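Local atomic coordinates of glycerophosphoryl diester phosphodiesterase (Parabacteroides distasonis, PDB entry 3MZ2), a protein that probably hydrolyses glycerophosphodiesters, releasing an alcohol and glycerol phosphate. Residues A207-K212 against E219-L224; A184-K187 against A191-D194; P211-E216 against I256-D261. All blocks are in the same frame, centred on the assembly; numbering follows the deposited sequence.

Interaction 1 (A207-K212 against E219-L224)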
loop_
_atom_site.group_PDB
_atom_site.type_symbol
_atom_site.label_atom_id
_atom_site.label_comp_id
_atom_site.label_asym_id
_atom_site.label_seq_id
_atom_site.Cartn_x
_atom_site.Cartn_y
_atom_site.Cartn_z
ATOM N N ALA A 207 8.541 6.172 -16.611
ATOM C CA ALA A 207 8.970 6.423 -15.242
ATOM C C ALA A 207 8.259 7.555 -14.545
ATOM O O ALA A 207 8.219 8.654 -15.086
ATOM C CB ALA A 207 10.489 6.664 -15.203
ATOM N N TYR A 208 7.777 7.264 -13.344
ATOM C CA TYR A 208 7.270 8.242 -12.426
ATOM C C TYR A 208 8.464 8.709 -11.597
ATOM O O TYR A 208 9.130 7.875 -10.949
ATOM C CB TYR A 208 6.174 7.637 -11.540
ATOM C CG TYR A 208 5.776 8.556 -10.407
ATOM C CD1 TYR A 208 5.309 9.839 -10.671
ATOM C CD2 TYR A 208 5.935 8.186 -9.094
ATOM C CE1 TYR A 208 4.991 10.718 -9.666
ATOM C CE2 TYR A 208 5.579 9.063 -8.050
ATOM C CZ TYR A 208 5.104 10.332 -8.374
ATOM O OH TYR A 208 4.765 11.258 -7.392
ATOM N N VAL A 209 8.817 9.996 -11.718
ATOM C CA VAL A 209 9.989 10.525 -11.030
ATOM C C VAL A 209 9.649 11.404 -9.820
ATOM O O VAL A 209 10.535 12.002 -9.249
ATOM C CB VAL A 209 10.946 11.281 -11.981
ATOM C CG1 VAL A 209 11.496 10.324 -13.146
ATOM C CG2 VAL A 209 10.271 12.549 -12.615
ATOM N N GLY A 210 8.357 11.521 -9.463
ATOM C CA GLY A 210 8.006 12.194 -8.212
ATOM C C GLY A 210 7.089 13.381 -8.417
ATOM O O GLY A 210 6.576 13.602 -9.534
ATOM N N PRO A 211 6.875 14.140 -7.352
ATOM C CA PRO A 211 5.916 15.229 -7.353
ATOM C C PRO A 211 6.532 16.579 -7.616
ATOM O O PRO A 211 5.797 17.561 -7.690
ATOM C CB PRO A 211 5.314 15.150 -5.948
ATOM C CG PRO A 211 6.457 14.723 -5.119
ATOM C CD PRO A 211 7.198 13.717 -5.968
ATOM N N LYS A 212 7.845 16.633 -7.798
ATOM C CA LYS A 212 8.541 17.889 -7.924
ATOM C C LYS A 212 9.866 17.720 -8.639
ATOM O O LYS A 212 10.500 16.673 -8.607
ATOM C CB LYS A 212 8.772 18.523 -6.552
ATOM C CG LYS A 212 9.744 17.724 -5.715
ATOM C CD LYS A 212 9.984 18.399 -4.350
ATOM C CE LYS A 212 10.775 17.494 -3.456
ATOM N NZ LYS A 212 10.912 18.058 -2.059
ATOM N N GLU A 219 18.808 15.048 -12.959
ATOM C CA GLU A 219 19.870 14.121 -13.275
ATOM C C GLU A 219 19.262 12.748 -13.584
ATOM O O GLU A 219 19.651 12.111 -14.547
ATOM C CB GLU A 219 20.851 14.057 -12.105
ATOM C CG GLU A 219 22.187 13.367 -12.388
ATOM C CD GLU A 219 22.066 11.863 -12.469
ATOM O OE1 GLU A 219 21.323 11.253 -11.643
ATOM O OE2 GLU A 219 22.759 11.288 -13.355
ATOM N N VAL A 220 18.313 12.301 -12.772
ATOM C CA VAL A 220 17.615 11.028 -13.048
ATOM C C VAL A 220 16.897 11.084 -14.391
ATOM O O VAL A 220 16.951 10.134 -15.172
ATOM C CB VAL A 220 16.686 10.649 -11.898
ATOM C CG1 VAL A 220 15.839 9.413 -12.229
ATOM C CG2 VAL A 220 17.505 10.433 -10.598
ATOM N N ILE A 221 16.253 12.215 -14.688
ATOM C CA ILE A 221 15.540 12.348 -15.953
ATOM C C ILE A 221 16.490 12.243 -17.134
ATOM O O ILE A 221 16.166 11.583 -18.129
ATOM C CB ILE A 221 14.744 13.690 -16.004
ATOM C CG1 ILE A 221 13.561 13.671 -15.030
ATOM C CG2 ILE A 221 14.296 13.966 -17.396
ATOM C CD1 ILE A 221 13.017 15.077 -14.736
ATOM N N ASP A 222 17.666 12.882 -17.027
ATOM C CA ASP A 222 18.713 12.778 -18.069
ATOM C C ASP A 222 19.175 11.321 -18.261
ATOM O O ASP A 222 19.260 10.843 -19.407
ATOM C CB ASP A 222 19.893 13.683 -17.721
ATOM C CG ASP A 222 19.625 15.165 -18.006
ATOM O OD1 ASP A 222 18.652 15.492 -18.713
ATOM O OD2 ASP A 222 20.449 15.997 -17.527
HETATM N N MSE A 223 19.396 10.603 -17.157
HETATM C CA MSE A 223 19.763 9.174 -17.206
HETATM C C MSE A 223 18.694 8.351 -17.907
HETATM O O MSE A 223 18.990 7.473 -18.719
HETATM C CB MSE A 223 19.944 8.608 -15.804
HETATM C CG MSE A 223 21.173 9.120 -15.096
HETATM SE SE MSE A 223 21.242 8.478 -13.264
HETATM C CE MSE A 223 21.582 6.604 -13.604
ATOM N N LEU A 224 17.453 8.638 -17.567
ATOM C CA LEU A 224 16.316 7.898 -18.094
ATOM C C LEU A 224 16.073 8.233 -19.579
ATOM O O LEU A 224 15.826 7.358 -20.395
ATOM C CB LEU A 224 15.063 8.146 -17.247
ATOM C CG LEU A 224 15.093 7.444 -15.880
ATOM C CD1 LEU A 224 13.957 7.970 -15.004
ATOM C CD2 LEU A 224 15.074 5.905 -16.052
#
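L224 on helix 215-226 packs against A207 and V209 on strand 205-210. The two elements belong to one beta-alpha-beta unit of a TIM barrel: strand 205-210, helix 215-226, then strand 231-234. The helix segment runs almost antiparallel to the strand segment, at 168° between their N-to-C directions. Their axes come within 10.1 Å. L224 carries much of the contact. Its CB points toward the strand but stays more than 4.5 Å from it. CG lies anti to the carbonyl carbon (chi1 -73°), and this swings the branch point toward the sheet. From there CD1 does the touching. L224 CD1 lies 3.7 Å from A207 CB and 3.9 Å from V209 CG1, so one methyl bridges two strand residues. The other branch, CD2, keeps farther from the strand. V209 and L224 run alongside each other with their ends pointing opposite ways, so they do not meet end to end. V209 uses both of its methyls. CG1 serves L224, and CG2 meets I221. All of these residues are buried, and no hydrogen bond crosses between the segments. The strand is held in the barrel wall by its backbone: Y208 bonds to A184 and V186 on one neighbour, and V209 to M232 on the next. Other side chains close the layer. A207 touches V186, V209 touches I233, and L224 touches C231 and W202. The CB of I221 does not point at the strand, but the outer part of its chain comes nearer. I221 CG1 comes to 4.2 Å from V209 CG2.

Interaction 2 (A184-K187 against A191-D194)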
loop_
_atom_site.group_PDB
_atom_site.type_symbol
_atom_site.label_atom_id
_atom_site.label_comp_id
_atom_site.label_asym_id
_atom_site.label_seq_id
_atom_site.Cartn_x
_atom_site.Cartn_y
_atom_site.Cartn_z
ATOM N N ALA A 184 6.802 2.732 -13.732
ATOM C CA ALA A 184 7.745 2.395 -12.662
ATOM C C ALA A 184 8.131 3.623 -11.855
ATOM O O ALA A 184 8.431 4.645 -12.414
ATOM C CB ALA A 184 9.005 1.744 -13.276
ATOM N N PHE A 185 8.112 3.529 -10.521
ATOM C CA PHE A 185 8.662 4.570 -9.677
ATOM C C PHE A 185 10.170 4.596 -9.835
ATOM O O PHE A 185 10.864 3.598 -9.546
ATOM C CB PHE A 185 8.285 4.328 -8.213
ATOM C CG PHE A 185 6.876 4.757 -7.846
ATOM C CD1 PHE A 185 5.816 4.429 -8.668
ATOM C CD2 PHE A 185 6.614 5.414 -6.657
ATOM C CE1 PHE A 185 4.527 4.858 -8.379
ATOM C CE2 PHE A 185 5.296 5.814 -6.331
ATOM C CZ PHE A 185 4.260 5.516 -7.204
ATOM N N VAL A 186 10.702 5.725 -10.277
ATOM C CA VAL A 186 12.147 5.837 -10.492
ATOM C C VAL A 186 12.574 7.200 -10.019
ATOM O O VAL A 186 12.722 8.108 -10.812
ATOM C CB VAL A 186 12.608 5.633 -11.993
ATOM C CG1 VAL A 186 14.106 5.338 -11.995
ATOM C CG2 VAL A 186 11.867 4.549 -12.681
ATOM N N LYS A 187 12.751 7.348 -8.708
ATOM C CA LYS A 187 12.940 8.689 -8.141
ATOM C C LYS A 187 14.406 9.056 -7.891
ATOM O O LYS A 187 14.720 10.212 -7.641
ATOM C CB LYS A 187 12.160 8.798 -6.840
ATOM C CG LYS A 187 10.671 8.572 -7.012
ATOM C CD LYS A 187 9.965 8.407 -5.734
ATOM C CE LYS A 187 9.331 9.640 -5.217
ATOM N NZ LYS A 187 9.000 9.464 -3.754
ATOM N N ALA A 191 17.278 3.766 -7.772
ATOM C CA ALA A 191 16.071 3.172 -8.404
ATOM C C ALA A 191 16.399 2.763 -9.850
ATOM O O ALA A 191 16.042 1.688 -10.258
ATOM C CB ALA A 191 14.828 4.079 -8.348
ATOM N N VAL A 192 17.185 3.571 -10.562
ATOM C CA VAL A 192 17.556 3.217 -11.947
ATOM C C VAL A 192 18.281 1.869 -11.928
ATOM O O VAL A 192 17.955 0.986 -12.739
ATOM C CB VAL A 192 18.434 4.288 -12.596
ATOM C CG1 VAL A 192 18.971 3.813 -13.994
ATOM C CG2 VAL A 192 17.658 5.650 -12.682
ATOM N N GLN A 193 19.235 1.725 -10.994
ATOM C CA GLN A 193 20.038 0.523 -10.883
ATOM C C GLN A 193 19.188 -0.696 -10.523
ATOM O O GLN A 193 19.423 -1.805 -11.030
ATOM C CB GLN A 193 21.186 0.675 -9.860
ATOM C CG GLN A 193 22.206 -0.507 -9.842
ATOM C CD GLN A 193 23.080 -0.568 -11.088
ATOM O OE1 GLN A 193 23.674 0.438 -11.498
ATOM N NE2 GLN A 193 23.178 -1.749 -11.687
ATOM N N ASP A 194 18.261 -0.492 -9.607
ATOM C CA ASP A 194 17.294 -1.529 -9.165
ATOM C C ASP A 194 16.581 -2.192 -10.369
ATOM O O ASP A 194 16.508 -3.434 -10.469
ATOM C CB ASP A 194 16.243 -0.888 -8.235
ATOM C CG ASP A 194 15.266 -1.878 -7.670
ATOM O OD1 ASP A 194 15.633 -3.062 -7.513
ATOM O OD2 ASP A 194 14.137 -1.465 -7.357
#
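V186 and V192 are each turned to send one methyl into the contact. With chi1 at -162°, V186 CG1 lies opposite its own backbone N and projects toward helix 189-197. V192, at chi1 173°, keeps CG2 anti to the carbonyl carbon. The two side chains are set askew to each other, and V186 CG1 meets V192 CG2 at 3.6 Å. V186 CG1 also lies 3.8 Å from the backbone N of V192. A191 comes from the first turn of the helix and presses its CB onto the chain itself. A191 CB is 3.9 Å from V186 CA and 3.9 Å from K187 N. A191 CB also lies 3.9 Å from V186 CG1. The contact thus joins the end of strand 182-185 to the start of the helix that follows it, the first half of a beta-alpha-beta unit of the TIM barrel. T188 OG1, in the turn between them, bonds to A191 N. Only methyl groups and backbone meet here, with no hydrogen bond across. The fit therefore rests on shape and apolar burial, while the polar F185 O, close to A191 CB, takes its bond from Y195 OH.

Interaction 3 (P211-E216 against I256-D261)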
loop_
_atom_site.group_PDB
_atom_site.type_symbol
_atom_site.label_atom_id
_atom_site.label_comp_id
_atom_site.label_asym_id
_atom_site.label_seq_id
_atom_site.Cartn_x
_atom_site.Cartn_y
_atom_site.Cartn_z
ATOM N N PRO A 211 6.875 14.140 -7.352
ATOM C CA PRO A 211 5.916 15.229 -7.353
ATOM C C PRO A 211 6.532 16.579 -7.616
ATOM O O PRO A 211 5.797 17.561 -7.690
ATOM C CB PRO A 211 5.314 15.150 -5.948
ATOM C CG PRO A 211 6.457 14.723 -5.119
ATOM C CD PRO A 211 7.198 13.717 -5.968
ATOM N N LYS A 212 7.845 16.633 -7.798
ATOM C CA LYS A 212 8.541 17.889 -7.924
ATOM C C LYS A 212 9.866 17.720 -8.639
ATOM O O LYS A 212 10.500 16.673 -8.607
ATOM C CB LYS A 212 8.772 18.523 -6.552
ATOM C CG LYS A 212 9.744 17.724 -5.715
ATOM C CD LYS A 212 9.984 18.399 -4.350
ATOM C CE LYS A 212 10.775 17.494 -3.456
ATOM N NZ LYS A 212 10.912 18.058 -2.059
ATOM N N ILE A 213 10.312 18.805 -9.246
ATOM C CA ILE A 213 11.581 18.861 -9.916
ATOM C C ILE A 213 12.643 19.466 -9.015
ATOM O O ILE A 213 12.416 20.498 -8.359
ATOM C CB ILE A 213 11.447 19.648 -11.243
ATOM C CG1 ILE A 213 10.612 18.858 -12.243
ATOM C CG2 ILE A 213 12.788 19.921 -11.894
ATOM C CD1 ILE A 213 9.988 19.728 -13.282
ATOM N N THR A 214 13.800 18.796 -8.968
ATOM C CA THR A 214 14.985 19.243 -8.220
ATOM C C THR A 214 16.164 18.933 -9.125
ATOM O O THR A 214 16.010 18.137 -10.083
ATOM C CB THR A 214 15.131 18.450 -6.935
ATOM O OG1 THR A 214 15.426 17.086 -7.245
ATOM C CG2 THR A 214 13.822 18.458 -6.137
ATOM N N PRO A 215 17.336 19.542 -8.865
ATOM C CA PRO A 215 18.530 19.146 -9.635
ATOM C C PRO A 215 18.799 17.617 -9.611
ATOM O O PRO A 215 19.192 17.030 -10.665
ATOM C CB PRO A 215 19.658 19.950 -8.955
ATOM C CG PRO A 215 18.891 21.255 -8.498
ATOM C CD PRO A 215 17.598 20.710 -7.981
ATOM N N GLU A 216 18.583 16.952 -8.476
ATOM C CA GLU A 216 18.765 15.492 -8.381
ATOM C C GLU A 216 17.818 14.752 -9.325
ATOM O O GLU A 216 18.199 13.780 -10.010
ATOM C CB GLU A 216 18.491 14.982 -6.954
ATOM C CG GLU A 216 18.664 13.436 -6.774
ATOM C CD GLU A 216 17.483 12.756 -6.048
ATOM O OE1 GLU A 216 17.246 13.093 -4.861
ATOM O OE2 GLU A 216 16.791 11.884 -6.664
ATOM N N ILE A 256 7.019 21.359 -18.130
ATOM C CA ILE A 256 7.363 20.982 -19.498
ATOM C C ILE A 256 8.705 21.668 -19.929
ATOM O O ILE A 256 9.593 21.043 -20.521
ATOM C CB ILE A 256 6.199 21.281 -20.480
ATOM C CG1 ILE A 256 4.938 20.466 -20.101
ATOM C CG2 ILE A 256 6.592 20.984 -21.923
ATOM C CD1 ILE A 256 5.173 18.933 -19.965
ATOM N N ARG A 257 8.876 22.923 -19.544
ATOM C CA ARG A 257 10.080 23.668 -19.923
ATOM C C ARG A 257 11.342 23.030 -19.304
ATOM O O ARG A 257 12.450 23.179 -19.879
ATOM C CB ARG A 257 9.968 25.130 -19.482
ATOM C CG ARG A 257 8.990 25.986 -20.263
ATOM C CD ARG A 257 9.168 27.464 -19.829
ATOM N NE ARG A 257 8.065 28.308 -20.319
ATOM C CZ ARG A 257 7.082 28.843 -19.568
ATOM N NH1 ARG A 257 7.031 28.675 -18.237
ATOM N NH2 ARG A 257 6.137 29.571 -20.164
ATOM N N GLN A 258 11.171 22.350 -18.164
ATOM C CA GLN A 258 12.271 21.665 -17.470
ATOM C C GLN A 258 12.645 20.315 -18.105
ATOM O O GLN A 258 13.623 19.658 -17.684
ATOM C CB GLN A 258 11.950 21.434 -15.985
ATOM C CG GLN A 258 11.759 22.673 -15.093
ATOM C CD GLN A 258 12.995 23.547 -14.992
ATOM O OE1 GLN A 258 13.836 23.562 -15.895
ATOM N NE2 GLN A 258 13.100 24.305 -13.897
ATOM N N GLY A 259 11.877 19.874 -19.093
ATOM C CA GLY A 259 12.222 18.667 -19.898
ATOM C C GLY A 259 11.404 17.432 -19.560
ATOM O O GLY A 259 11.627 16.343 -20.126
ATOM N N VAL A 260 10.470 17.599 -18.635
ATOM C CA VAL A 260 9.569 16.508 -18.217
ATOM C C VAL A 260 8.582 16.207 -19.359
ATOM O O VAL A 260 8.136 17.110 -20.123
ATOM C CB VAL A 260 8.839 16.884 -16.938
ATOM C CG1 VAL A 260 7.701 15.889 -16.642
ATOM C CG2 VAL A 260 9.827 16.959 -15.732
ATOM N N ASP A 261 8.283 14.917 -19.525
ATOM C CA ASP A 261 7.557 14.392 -20.705
ATOM C C ASP A 261 6.072 14.269 -20.465
ATOM O O ASP A 261 5.254 14.426 -21.410
ATOM C CB ASP A 261 8.165 13.053 -21.138
ATOM C CG ASP A 261 9.683 13.148 -21.308
ATOM O OD1 ASP A 261 10.111 13.996 -22.127
ATOM O OD2 ASP A 261 10.400 12.492 -20.522
#
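Q258 has the one flat group among the residues that touch here, and I213 meets neither a face nor an edge of it closely. I213 packs instead on the aliphatic part of Q258, and Q258 NE2 stays 4.8 Å from I213 CG2. Q258 was modelled in two conformers, so its outer atoms are less certain. The contact lies in the TIM barrel. It joins the loop between strand 205-210 and helix 215-226 to the turn that follows helix 245-257 and leads into strand 262-265. I213 carries the contact from the loop side. A chi1 of -69° sets I213 CG1 beside its backbone N, and the chain continues extended, so CD1 is carried well out from the loop. CD1 then fits between two residues of the turn. I213 CD1 lies 3.7 Å from V260 CG2, and these two side chains reach toward each other tip to tip. I213 CD1 is also 3.8 Å from Q258 CB, in a side chain that passes I213 at a slant. G259, between the two partners, ends the helix in a Schellman motif. Its positive phi (105°) turns the chain, and G259 N bonds to I256 O at 2.9 Å. On the other segment T214 is the N-cap of helix 215-226, with OG1 bonded to V217 N. I255 and I233 also touch I213 and extend the apolar patch; R218 touches it as well. Beyond the turn, D261 forms a salt bridge to R30 and bonds to H225. No hydrogen bond joins the two segments. Behind the tip, I213 CG1 adds a looser contact, 4.0 Å from V260 CG2.

Overall arrangement
Interaction 1 is fully buried and ties a strand to its own helix. Interactions 2 and 3 are only partly buried. Interactions 1 and 2 lie in successive beta-alpha units, and their strands are neighbours in the barrel sheet. Backbone bonds between the neighbouring strands join these two. Interactions 1 and 3 share P211 and K212 and both use helix 215-226, with I221 CD1 packed on V260 CG2. Interaction 3 brings together parts far apart in sequence, whereas interaction 2 spans a short turn. All three are apolar. Branched aliphatic chains meet in the first, backbone joins in the second, and a glutamine's aliphatic stem in the third.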